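Local coordinates for protein HAT1-interacting factor 1 (Saccharomyces cerevisiae, PDB 4NQ0) that acts as a homodimeric nuclear chaperone for histones H3 and H4 within the HAT-B complex, and also binds H2A-H2B dimers, at residues D288-V293 with K299-R304. Sequence-based numbering, arbitrary orientation.
Sequences DALRWV and KDKLKR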
loop_
_atom_site.group_PDB
_atom_site.type_symbol
_atom_site.label_atom_id
_atom_site.label_comp_id
_atom_site.label_asym_id
_atom_site.label_seq_id
_atom_site.Cartn_x
_atom_site.Cartn_y
_atom_site.Cartn_z
ATOM N N ASP A 288 -12.045 -7.475 -4.309
ATOM C CA ASP A 288 -12.415 -6.539 -5.353
ATOM C C ASP A 288 -11.459 -6.624 -6.550
ATOM O O ASP A 288 -11.897 -6.540 -7.688
ATOM C CB ASP A 288 -12.470 -5.103 -4.827
ATOM C CG ASP A 288 -13.436 -4.241 -5.619
ATOM O OD1 ASP A 288 -14.654 -4.490 -5.527
ATOM O OD2 ASP A 288 -12.980 -3.322 -6.330
ATOM N N ALA A 289 -10.171 -6.788 -6.291
ATOM C CA ALA A 289 -9.198 -6.980 -7.356
ATOM C C ALA A 289 -9.350 -8.371 -7.975
ATOM O O ALA A 289 -9.289 -8.517 -9.189
ATOM C CB ALA A 289 -7.790 -6.784 -6.831
ATOM N N LEU A 290 -9.572 -9.371 -7.126
ATOM C CA LEU A 290 -9.738 -10.761 -7.541
ATOM C C LEU A 290 -10.842 -10.976 -8.566
ATOM O O LEU A 290 -10.734 -11.865 -9.408
ATOM C CB LEU A 290 -9.999 -11.639 -6.313
ATOM C CG LEU A 290 -9.794 -13.149 -6.347
ATOM C CD1 LEU A 290 -8.494 -13.543 -7.023
ATOM C CD2 LEU A 290 -9.837 -13.681 -4.905
ATOM N N ARG A 291 -11.901 -10.172 -8.523
ATOM C CA ARG A 291 -12.967 -10.338 -9.522
ATOM C C ARG A 291 -12.493 -10.054 -10.951
ATOM O O ARG A 291 -13.038 -10.610 -11.895
ATOM C CB ARG A 291 -14.215 -9.528 -9.166
ATOM C CG ARG A 291 -14.039 -8.041 -9.198
ATOM C CD ARG A 291 -15.042 -7.336 -8.279
ATOM N NE ARG A 291 -16.322 -7.153 -8.957
ATOM C CZ ARG A 291 -16.877 -5.978 -9.259
ATOM N NH1 ARG A 291 -16.294 -4.830 -8.920
ATOM N NH2 ARG A 291 -18.042 -5.952 -9.895
ATOM N N TRP A 292 -11.446 -9.246 -11.107
ATOM C CA TRP A 292 -10.960 -8.865 -12.429
ATOM C C TRP A 292 -9.789 -9.701 -12.955
ATOM O O TRP A 292 -9.395 -9.547 -14.115
ATOM C CB TRP A 292 -10.572 -7.386 -12.420
ATOM C CG TRP A 292 -11.698 -6.549 -11.941
ATOM C CD1 TRP A 292 -11.761 -5.843 -10.774
ATOM C CD2 TRP A 292 -12.963 -6.379 -12.587
ATOM N NE1 TRP A 292 -12.987 -5.224 -10.662
ATOM C CE2 TRP A 292 -13.744 -5.538 -11.762
ATOM C CE3 TRP A 292 -13.509 -6.847 -13.792
ATOM C CZ2 TRP A 292 -15.041 -5.150 -12.101
ATOM C CZ3 TRP A 292 -14.803 -6.463 -14.131
ATOM C CH2 TRP A 292 -15.555 -5.619 -13.285
ATOM N N VAL A 293 -9.226 -10.570 -12.123
ATOM C CA VAL A 293 -8.064 -11.338 -12.535
ATOM C C VAL A 293 -8.535 -12.597 -13.268
ATOM O O VAL A 293 -9.246 -13.425 -12.701
ATOM C CB VAL A 293 -7.130 -11.648 -11.334
ATOM C CG1 VAL A 293 -7.779 -12.612 -10.372
ATOM C CG2 VAL A 293 -5.785 -12.184 -11.824
ATOM N N LYS A 299 -12.786 -21.691 -8.771
ATOM C CA LYS A 299 -12.832 -22.367 -7.478
ATOM C C LYS A 299 -12.026 -21.609 -6.421
ATOM O O LYS A 299 -12.497 -21.432 -5.299
ATOM C CB LYS A 299 -12.334 -23.804 -7.589
ATOM C CG LYS A 299 -12.837 -24.689 -6.480
ATOM N N ASP A 300 -10.820 -21.168 -6.786
ATOM C CA ASP A 300 -9.980 -20.381 -5.877
ATOM C C ASP A 300 -10.610 -19.023 -5.566
ATOM O O ASP A 300 -10.529 -18.555 -4.435
ATOM C CB ASP A 300 -8.563 -20.200 -6.449
ATOM C CG ASP A 300 -7.795 -21.525 -6.564
ATOM O OD1 ASP A 300 -6.968 -21.659 -7.493
ATOM O OD2 ASP A 300 -8.013 -22.436 -5.724
ATOM N N LYS A 301 -11.233 -18.388 -6.559
ATOM C CA LYS A 301 -11.939 -17.140 -6.299
ATOM C C LYS A 301 -13.011 -17.359 -5.237
ATOM O O LYS A 301 -13.067 -16.622 -4.251
ATOM C CB LYS A 301 -12.572 -16.563 -7.565
ATOM C CG LYS A 301 -11.572 -16.067 -8.569
ATOM C CD LYS A 301 -12.227 -15.215 -9.626
ATOM C CE LYS A 301 -11.244 -14.887 -10.703
ATOM N NZ LYS A 301 -11.770 -13.891 -11.642
ATOM N N LEU A 302 -13.835 -18.386 -5.437
ATOM C CA LEU A 302 -14.978 -18.647 -4.563
ATOM C C LEU A 302 -14.546 -18.879 -3.128
ATOM O O LEU A 302 -15.168 -18.355 -2.207
ATOM C CB LEU A 302 -15.802 -19.844 -5.056
ATOM C CG LEU A 302 -16.704 -19.585 -6.267
ATOM C CD1 LEU A 302 -17.383 -20.883 -6.759
ATOM C CD2 LEU A 302 -17.745 -18.523 -5.902
ATOM N N LYS A 303 -13.476 -19.648 -2.940
ATOM C CA LYS A 303 -12.969 -19.922 -1.589
ATOM C C LYS A 303 -12.540 -18.648 -0.871
ATOM O O LYS A 303 -12.786 -18.504 0.322
ATOM C CB LYS A 303 -11.797 -20.900 -1.622
ATOM C CG LYS A 303 -12.177 -22.296 -2.078
ATOM C CD LYS A 303 -11.004 -23.291 -2.030
ATOM C CE LYS A 303 -11.395 -24.580 -2.774
ATOM N NZ LYS A 303 -10.367 -25.673 -2.724
ATOM N N ARG A 304 -11.894 -17.730 -1.593
ATOM C CA ARG A 304 -11.447 -16.466 -0.981
ATOM C C ARG A 304 -12.631 -15.547 -0.707
ATOM O O ARG A 304 -12.692 -14.913 0.349
ATOM C CB ARG A 304 -10.416 -15.735 -1.851
ATOM C CG ARG A 304 -9.761 -14.541 -1.157
ATOM C CD ARG A 304 -8.662 -14.999 -0.207
ATOM N NE ARG A 304 -8.229 -13.953 0.728
ATOM C CZ ARG A 304 -7.141 -14.008 1.497
ATOM N NH1 ARG A 304 -6.300 -15.041 1.431
ATOM N NH2 ARG A 304 -6.875 -12.998 2.334
#
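Leu290, near the C-terminal end of helix 273-290, meets Lys301 and Arg304 of helix 298-316 with its branched end. Its CD2 lies 3.7 Å from Arg304 CB, the two side chains crossing at about a right angle, while its CG packs 4.1 Å from Lys301 CG as the leucine and lysine chains run past each other in opposite directions. Lys301, fully extended beyond CG, carries its ammonium group to the carbonyl oxygens of Leu290 and Val293. NZ gives a weak hydrogen bond to Leu290 O (3.2 Å) and passes 3.5 Å from Arg291 O. Its shorter bond goes to Val293 O, 2.8 Å from NZ, with a C=O...N angle of 145° and the donor tilted 33° out of the carbonyl plane. Val293 CG1 lies loosely, 4.2 Å from Lys301 CE. Gln344 OE1 also bonds NZ, tying in helix 323-344. A leucine in place of Lys301 has no ammonium group, which would probably leave all three oxygens without this shared donor and residues 291-293 less firmly held. Arg304 turns its guanidinium away to Glu283 and the Leu170 carbonyl. Within the H2A-H2B-interacting region 248-332, the contact joins antiparallel helices 273-290 and 298-316, with helix 252-266 touching Val293 and Arg304.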